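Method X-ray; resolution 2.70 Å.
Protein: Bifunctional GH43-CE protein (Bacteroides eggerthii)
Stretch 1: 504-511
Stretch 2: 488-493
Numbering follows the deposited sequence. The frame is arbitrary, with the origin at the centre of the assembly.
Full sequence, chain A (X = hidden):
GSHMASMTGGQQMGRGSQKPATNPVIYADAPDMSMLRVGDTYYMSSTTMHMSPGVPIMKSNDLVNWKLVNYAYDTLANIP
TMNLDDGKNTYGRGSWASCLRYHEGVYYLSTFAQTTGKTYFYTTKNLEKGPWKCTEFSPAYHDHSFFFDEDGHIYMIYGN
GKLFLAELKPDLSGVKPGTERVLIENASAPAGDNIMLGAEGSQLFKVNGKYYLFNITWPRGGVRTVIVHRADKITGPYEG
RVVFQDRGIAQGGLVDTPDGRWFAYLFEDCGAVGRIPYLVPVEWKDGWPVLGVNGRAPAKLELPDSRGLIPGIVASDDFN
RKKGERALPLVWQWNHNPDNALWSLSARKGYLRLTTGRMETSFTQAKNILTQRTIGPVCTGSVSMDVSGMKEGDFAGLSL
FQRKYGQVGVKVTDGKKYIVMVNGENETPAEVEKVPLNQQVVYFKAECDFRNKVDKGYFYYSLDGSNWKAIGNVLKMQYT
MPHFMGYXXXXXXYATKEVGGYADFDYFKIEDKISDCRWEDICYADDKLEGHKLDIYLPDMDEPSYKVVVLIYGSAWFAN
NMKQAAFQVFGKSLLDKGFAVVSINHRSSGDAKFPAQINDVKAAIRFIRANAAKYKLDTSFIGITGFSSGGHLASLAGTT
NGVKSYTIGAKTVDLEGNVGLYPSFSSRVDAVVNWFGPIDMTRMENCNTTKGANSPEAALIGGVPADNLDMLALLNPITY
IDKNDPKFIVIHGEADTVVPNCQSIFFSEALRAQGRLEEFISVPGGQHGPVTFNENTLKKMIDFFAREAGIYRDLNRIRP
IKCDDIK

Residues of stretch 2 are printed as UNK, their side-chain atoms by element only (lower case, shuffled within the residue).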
# COMPACT_ATOMS: atom_id res chain seq x y z
N ASP A 504 -2.33 15.49 19.21
CA ASP A 504 -3.59 14.90 19.64
C ASP A 504 -4.18 14.10 18.47
O ASP A 504 -3.96 14.46 17.32
CB ASP A 504 -4.58 15.96 20.13
CG ASP A 504 -4.00 16.88 21.20
OD1 ASP A 504 -3.06 16.45 21.90
OD2 ASP A 504 -4.49 18.03 21.30
N PHE A 505 -4.88 13.01 18.78
CA PHE A 505 -5.69 12.26 17.82
C PHE A 505 -7.12 12.16 18.36
O PHE A 505 -7.34 11.63 19.45
CB PHE A 505 -5.14 10.84 17.63
CG PHE A 505 -3.77 10.75 17.01
CD1 PHE A 505 -3.61 10.35 15.69
CD2 PHE A 505 -2.64 11.04 17.75
CE1 PHE A 505 -2.35 10.24 15.13
CE2 PHE A 505 -1.38 10.94 17.19
CZ PHE A 505 -1.23 10.54 15.88
N ASP A 506 -8.09 12.70 17.59
CA ASP A 506 -9.50 12.69 18.01
C ASP A 506 -10.05 11.26 17.93
O ASP A 506 -10.76 10.82 18.84
CB ASP A 506 -10.36 13.66 17.19
CG ASP A 506 -11.77 13.84 17.73
OD1 ASP A 506 -11.99 13.57 18.93
OD2 ASP A 506 -12.65 14.24 16.94
N TYR A 507 -9.71 10.56 16.84
CA TYR A 507 -10.23 9.23 16.55
C TYR A 507 -9.29 8.47 15.61
O TYR A 507 -8.42 9.05 14.95
CB TYR A 507 -11.64 9.32 15.96
CG TYR A 507 -11.74 9.88 14.56
CD1 TYR A 507 -11.53 9.08 13.45
CD2 TYR A 507 -12.08 11.20 14.34
CE1 TYR A 507 -11.63 9.58 12.16
CE2 TYR A 507 -12.19 11.72 13.06
CZ TYR A 507 -11.96 10.91 11.96
OH TYR A 507 -12.06 11.43 10.70
N PHE A 508 -9.45 7.14 15.60
CA PHE A 508 -9.02 6.28 14.51
C PHE A 508 -10.26 5.57 13.97
O PHE A 508 -11.13 5.18 14.73
CB PHE A 508 -7.95 5.28 14.97
CG PHE A 508 -7.62 4.21 13.97
CD1 PHE A 508 -6.58 4.38 13.06
CD2 PHE A 508 -8.34 3.03 13.92
CE1 PHE A 508 -6.27 3.39 12.13
CE2 PHE A 508 -8.03 2.04 13.00
CZ PHE A 508 -7.00 2.23 12.10
N LYS A 509 -10.34 5.46 12.64
CA LYS A 509 -11.49 4.87 11.98
C LYS A 509 -10.98 3.86 10.95
O LYS A 509 -10.03 4.17 10.23
CB LYS A 509 -12.35 5.96 11.33
CG LYS A 509 -13.86 5.75 11.44
CD LYS A 509 -14.53 5.41 10.13
CE LYS A 509 -14.72 6.62 9.24
NZ LYS A 509 -15.65 6.32 8.14
N ILE A 510 -11.60 2.68 10.92
CA ILE A 510 -11.23 1.62 9.99
C ILE A 510 -12.50 0.99 9.41
O ILE A 510 -13.48 0.77 10.13
CB ILE A 510 -10.33 0.57 10.67
CG1 ILE A 510 -9.74 -0.41 9.65
CG2 ILE A 510 -11.07 -0.16 11.79
CD1 ILE A 510 -8.65 -1.29 10.20
N GLU A 511 -12.45 0.70 8.11
CA GLU A 511 -13.57 0.18 7.34
C GLU A 511 -13.05 -0.81 6.29
O GLU A 511 -11.92 -0.68 5.80
CB GLU A 511 -14.35 1.34 6.72
CG GLU A 511 -13.47 2.39 6.04
CD GLU A 511 -14.12 3.74 5.80
OE1 GLU A 511 -15.23 3.97 6.32
OE2 GLU A 511 -13.50 4.56 5.10
N UNK A 488 0.66 -3.11 9.44
CA UNK A 488 -0.25 -2.56 10.42
C UNK A 488 -0.46 -1.07 10.14
O UNK A 488 0.45 -0.37 9.69
c UNK A 488 0.26 -4.25 12.29
c UNK A 488 0.31 -2.80 11.82
n UNK A 488 -0.90 -7.12 15.53
n UNK A 488 0.42 -5.69 14.32
c UNK A 488 -0.63 -5.90 15.12
n UNK A 488 -1.38 -4.89 15.52
c UNK A 488 0.76 -4.40 13.72
N UNK A 489 -1.69 -0.60 10.41
CA UNK A 489 -1.96 0.81 10.61
C UNK A 489 -1.20 1.26 11.86
O UNK A 489 -1.05 0.49 12.80
c UNK A 489 -4.72 1.23 7.14
c UNK A 489 -4.23 0.76 9.45
c UNK A 489 -5.15 -0.27 9.41
c UNK A 489 -3.46 1.06 10.72
c UNK A 489 -5.63 0.20 7.11
c UNK A 489 -5.85 -0.55 8.24
c UNK A 489 -4.02 1.51 8.31
N UNK A 490 -0.72 2.51 11.85
CA UNK A 490 0.19 3.00 12.88
C UNK A 490 -0.03 4.50 13.12
O UNK A 490 0.16 5.30 12.20
c UNK A 490 1.61 2.71 12.47
N UNK A 491 -0.45 4.86 14.35
CA UNK A 491 -0.41 6.24 14.82
C UNK A 491 0.99 6.50 15.36
O UNK A 491 1.48 5.71 16.17
c UNK A 491 -2.90 6.02 15.66
c UNK A 491 -3.18 5.74 14.20
c UNK A 491 -1.46 6.49 15.91
c UNK A 491 -3.89 7.05 16.19
N UNK A 492 1.64 7.59 14.92
CA UNK A 492 3.00 7.91 15.36
C UNK A 492 3.14 9.42 15.61
O UNK A 492 2.27 10.20 15.24
c UNK A 492 4.03 7.40 14.34
c UNK A 492 4.82 9.18 12.75
c UNK A 492 4.00 9.34 10.50
c UNK A 492 3.20 7.62 11.97
c UNK A 492 3.19 8.24 10.73
c UNK A 492 4.81 9.81 11.51
c UNK A 492 4.00 8.09 13.00
N UNK A 493 4.25 9.78 16.27
CA UNK A 493 4.63 11.14 16.60
C UNK A 493 5.99 11.12 17.30
O UNK A 493 6.07 10.80 18.48
c UNK A 493 4.07 13.23 17.93
n UNK A 493 3.53 13.75 19.02
o UNK A 493 4.89 13.85 17.25
c UNK A 493 3.62 11.84 17.53

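Position 488 opens a strand that runs nearly antiparallel to the strand 504-511. Its side chain holds seven atoms: three carbons in a row, a nitrogen, then a carbon carrying two more nitrogens. It is out of reach of stretch 1. That terminal group of three nitrogens around one carbon is a guanidinium, so the residue is Arg 488. The residue is buried, yet NE and NH1 are hydrogen-bonded elsewhere in the structure, which makes a polar head tolerable there.

At position 489 there are seven carbons, one of them leading into a six-membered ring with no heteroatom. The CA-to-CB bond points toward stretch 1; one ring carbon lies 3.5 Å from CD1 of Ile 510, and CB lies 3.9 Å from CE1 of Phe 508. A hydroxyl oxygen on the far ring carbon would have indicated tyrosine; its absence leaves phenylalanine, Phe 489. The ring carbon that meets Ile 510 is CE2. The rings of Phe 489 and Phe 508 form an oblique pair, their centroids 6.0 Å apart and their planes at 57°. A broad, flat, wholly apolar group suits this place because it can touch two hydrophobic neighbours at once.

Position 490 carries a single carbon, the CB. As expected from the alternation of a strand, this CB points away from stretch 1, and the residue takes no part in the contact. One carbon alone makes it Ala 490. It is nevertheless buried, and a methyl group brings no polar atom that would need a partner.

Position 491 has four carbons, forked at the second. It points toward stretch 1 again, and its CB sits over one face of the Phe 505 ring. One end carbon lies 3.3 Å from CD1 of Phe 505, the other 3.8 Å from CD1 of Phe 508. The fork lies one carbon beyond CB, as in leucine and unlike isoleucine, which branches at CB itself; this is Leu 491. The two end carbons are CD1 and CD2 respectively. A forked aliphatic chain fits well here, since its methyls can reach two aromatic groups.

Position 492 again shows one carbon followed by a ring of six carbons. Its CB points away from stretch 1, and the backbone makes the contact instead: its carbonyl O lies 3.6 Å from CZ of Phe 505, at the ring's edge and near its plane. The side chain is that of Phe 492. The residue is buried, and a ring without polar atoms needs no hydrogen-bonding partner there.

Position 493 has two carbons, the second bearing one oxygen and one nitrogen, a carboxamide one carbon from the backbone. Its CA-to-CB bond points toward stretch 1, but the side chain makes no contact with it. It is Asn 493. ND2 is hydrogen-bonded elsewhere in the structure, so the amide nitrogen is satisfied although the residue is buried.

The contact is one of side-chain packing. The strand axes come no closer than 10.0 Å, and no hydrogen bond crosses between the stretches. Phe 505, Phe 508 and Ile 510 project toward Phe 489 and Leu 491, and these buried apolar groups fill the gap. The contact buries 337 Å², both sides summed.

Stretch 2, residues 488-493: RFALFN
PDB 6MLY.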